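Local atomic coordinates of SidF, inhibitor of growth family, member 3 (Legionella pneumophila subsp. pneumophila, PDB entry 4FYE), a protein that probably removes phosphate from phosphatidylinositol phosphates, acting as a phosphoinositide phosphatase. Residues V240-S244 against I296-V301. The protein carries 1 engineered substitution. Numbering follows the deposited sequence.
Sequences VLGNS and INQEEV
Residues 240-244 run as an extended loop past one face of residues 296-301, a piece of helix 284-311, with Gly242 and Asn297 closest at the CA level, 5.8 Å apart. Gly242 has phi/psi of 106/147, where a CB would jam against the carbonyl oxygen of Leu241. Successive loop amides reach two side chains one helical turn apart. Gly242 N donates to Asn297 OD1 (3.2 Å), and Asn243 N to Glu300 OE2 (2.9 Å, nearly straight), with Asn297 in m and Glu300 extended (t, t). Asn297 ND2 hydrogen-bonds to Arg273 O. Asn243, chi1 m, brings its side chain back over the helix: ND2 makes a weak hydrogen bond to Asn297 O (3.4 Å) and lies 3.4 Å from Val301 CG2. At the other end, Leu241 CD2 meets Ile296 CG2 at 4.4 Å, and both side chains touch Phe510 of helix 482-514. Side-chain-to-backbone hydrogen bonds, with side chains from both partners, join the loop before strand 247-254 to helix 284-311 in the buried interior of the phosphatase domain.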
ATOM      1  N   VAL A 240     -17.378  12.022   3.201  1.00 91.14           N
ATOM      2  CA  VAL A 240     -16.959  11.306   4.391  1.00 88.36           C
ATOM      3  C   VAL A 240     -15.458  11.541   4.630  1.00 86.47           C
ATOM      4  O   VAL A 240     -14.672  11.767   3.684  1.00 78.60           O
ATOM      5  CB  VAL A 240     -17.225   9.791   4.270  1.00 93.18           C
ATOM      6  CG1 VAL A 240     -17.489   9.192   5.653  1.00 87.46           C
ATOM      7  CG2 VAL A 240     -18.398   9.520   3.319  1.00 90.66           C
ATOM      8  N   LEU A 241     -15.073  11.510   5.900  1.00 78.72           N
ATOM      9  CA  LEU A 241     -13.667  11.610   6.251  1.00 73.98           C
ATOM     10  C   LEU A 241     -13.070  10.258   6.550  1.00 72.80           C
ATOM     11  O   LEU A 241     -13.797   9.287   6.851  1.00 66.07           O
ATOM     12  CB  LEU A 241     -13.484  12.470   7.485  1.00 69.68           C
ATOM     13  CG  LEU A 241     -14.072  13.867   7.427  1.00 73.34           C
ATOM     14  CD1 LEU A 241     -13.767  14.549   8.760  1.00 72.43           C
ATOM     15  CD2 LEU A 241     -13.483  14.648   6.262  1.00 65.76           C
ATOM     16  N   GLY A 242     -11.736  10.211   6.494  1.00 69.55           N
ATOM     17  CA  GLY A 242     -11.015   8.996   6.785  1.00 72.53           C
ATOM     18  C   GLY A 242     -10.441   8.317   5.566  1.00 75.06           C
ATOM     19  O   GLY A 242     -10.995   8.395   4.461  1.00 75.00           O
ATOM     20  N   ASN A 243      -9.294   7.684   5.784  1.00 68.30           N
ATOM     21  CA  ASN A 243      -8.677   6.785   4.809  1.00 80.49           C
ATOM     22  C   ASN A 243      -9.338   5.390   4.702  1.00 79.31           C
ATOM     23  O   ASN A 243     -10.067   4.923   5.595  1.00 73.99           O
ATOM     24  CB  ASN A 243      -7.186   6.622   5.139  1.00 76.22           C
ATOM     25  CG  ASN A 243      -6.383   7.824   4.713  1.00 75.12           C
ATOM     26  OD1 ASN A 243      -6.491   8.253   3.566  1.00 75.78           O
ATOM     27  ND2 ASN A 243      -5.594   8.398   5.636  1.00 71.23           N
ATOM     28  N   SER A 244      -9.089   4.714   3.601  1.00 77.69           N
ATOM     29  CA  SER A 244      -9.512   3.329   3.567  1.00 92.20           C
ATOM     30  C   SER A 244      -8.623   2.514   2.664  1.00 84.15           C
ATOM     31  O   SER A 244      -7.779   3.048   1.902  1.00 71.85           O
ATOM     32  CB  SER A 244     -11.044   3.127   3.299  1.00 98.09           C
ATOM     33  OG  SER A 244     -11.471   3.638   2.036  1.00 87.91           O
ATOM     34  N   ILE A 296      -6.700  16.834   5.689  1.00 52.18           N
ATOM     35  CA  ILE A 296      -7.202  16.135   6.835  1.00 54.84           C
ATOM     36  C   ILE A 296      -6.740  14.636   6.869  1.00 58.18           C
ATOM     37  O   ILE A 296      -6.075  14.186   7.842  1.00 59.65           O
ATOM     38  CB  ILE A 296      -8.718  16.353   6.906  1.00 57.43           C
ATOM     39  CG1 ILE A 296      -8.982  17.779   7.444  1.00 59.37           C
ATOM     40  CG2 ILE A 296      -9.374  15.290   7.763  1.00 59.31           C
ATOM     41  CD1 ILE A 296     -10.404  18.279   7.266  1.00 59.77           C
ATOM     42  N   ASN A 297      -7.041  13.886   5.812  1.00 54.97           N
ATOM     43  CA  ASN A 297      -6.524  12.538   5.664  1.00 48.97           C
ATOM     44  C   ASN A 297      -5.016  12.455   5.630  1.00 52.51           C
ATOM     45  O   ASN A 297      -4.459  11.507   6.187  1.00 51.33           O
ATOM     46  CB  ASN A 297      -7.064  11.952   4.416  1.00 49.48           C
ATOM     47  CG  ASN A 297      -8.534  11.707   4.505  1.00 52.07           C
ATOM     48  OD1 ASN A 297      -9.155  11.795   5.595  1.00 51.39           O
ATOM     49  ND2 ASN A 297      -9.119  11.368   3.357  1.00 50.19           N
ATOM     50  N   GLN A 298      -4.332  13.437   5.022  1.00 50.76           N
ATOM     51  CA  GLN A 298      -2.877  13.481   5.168  1.00 48.17           C
ATOM     52  C   GLN A 298      -2.437  13.493   6.658  1.00 47.32           C
ATOM     53  O   GLN A 298      -1.470  12.831   7.002  1.00 46.49           O
ATOM     54  CB  GLN A 298      -2.247  14.667   4.453  1.00 49.54           C
ATOM     55  CG  GLN A 298      -0.735  14.501   4.371  1.00 50.62           C
ATOM     56  CD  GLN A 298      -0.317  13.194   3.715  1.00 51.51           C
ATOM     57  OE1 GLN A 298      -0.972  12.738   2.784  1.00 52.81           O
ATOM     58  NE2 GLN A 298       0.812  12.622   4.154  1.00 51.62           N
ATOM     59  N   GLU A 299      -3.117  14.222   7.544  1.00 47.92           N
ATOM     60  CA  GLU A 299      -2.704  14.128   8.928  1.00 50.92           C
ATOM     61  C   GLU A 299      -2.921  12.748   9.548  1.00 49.63           C
ATOM     62  O   GLU A 299      -2.036  12.261  10.266  1.00 52.57           O
ATOM     63  CB  GLU A 299      -3.028  15.354   9.833  1.00 58.13           C
ATOM     64  CG  GLU A 299      -4.488  15.612  10.206  1.00 68.52           C
ATOM     65  CD  GLU A 299      -4.670  16.630  11.357  1.00 69.46           C
ATOM     66  OE1 GLU A 299      -5.671  16.522  12.090  1.00 85.43           O
ATOM     67  OE2 GLU A 299      -3.857  17.553  11.563  1.00 70.82           O
ATOM     68  N   GLU A 300      -3.976  12.042   9.150  1.00 47.87           N
ATOM     69  CA  GLU A 300      -4.189  10.684   9.632  1.00 46.13           C
ATOM     70  C   GLU A 300      -3.049   9.796   9.202  1.00 48.64           C
ATOM     71  O   GLU A 300      -2.527   9.009   9.977  1.00 51.68           O
ATOM     72  CB  GLU A 300      -5.517  10.127   9.157  1.00 46.84           C
ATOM     73  CG  GLU A 300      -5.913   8.748   9.738  1.00 49.42           C
ATOM     74  CD  GLU A 300      -6.976   7.985   8.907  1.00 60.12           C
ATOM     75  OE1 GLU A 300      -7.060   6.727   9.023  1.00 75.99           O
ATOM     76  OE2 GLU A 300      -7.728   8.602   8.104  1.00 55.88           O
ATOM     77  N   VAL A 301      -2.627   9.949   7.959  1.00 47.78           N
ATOM     78  CA  VAL A 301      -1.452   9.242   7.484  1.00 43.80           C
ATOM     79  C   VAL A 301      -0.217   9.516   8.360  1.00 42.82           C
ATOM     80  O   VAL A 301       0.598   8.622   8.534  1.00 46.14           O
ATOM     81  CB  VAL A 301      -1.155   9.590   5.987  1.00 41.95           C
ATOM     82  CG1 VAL A 301       0.254   9.152   5.510  1.00 38.84           C
ATOM     83  CG2 VAL A 301      -2.242   9.022   5.131  1.00 42.55           C
TER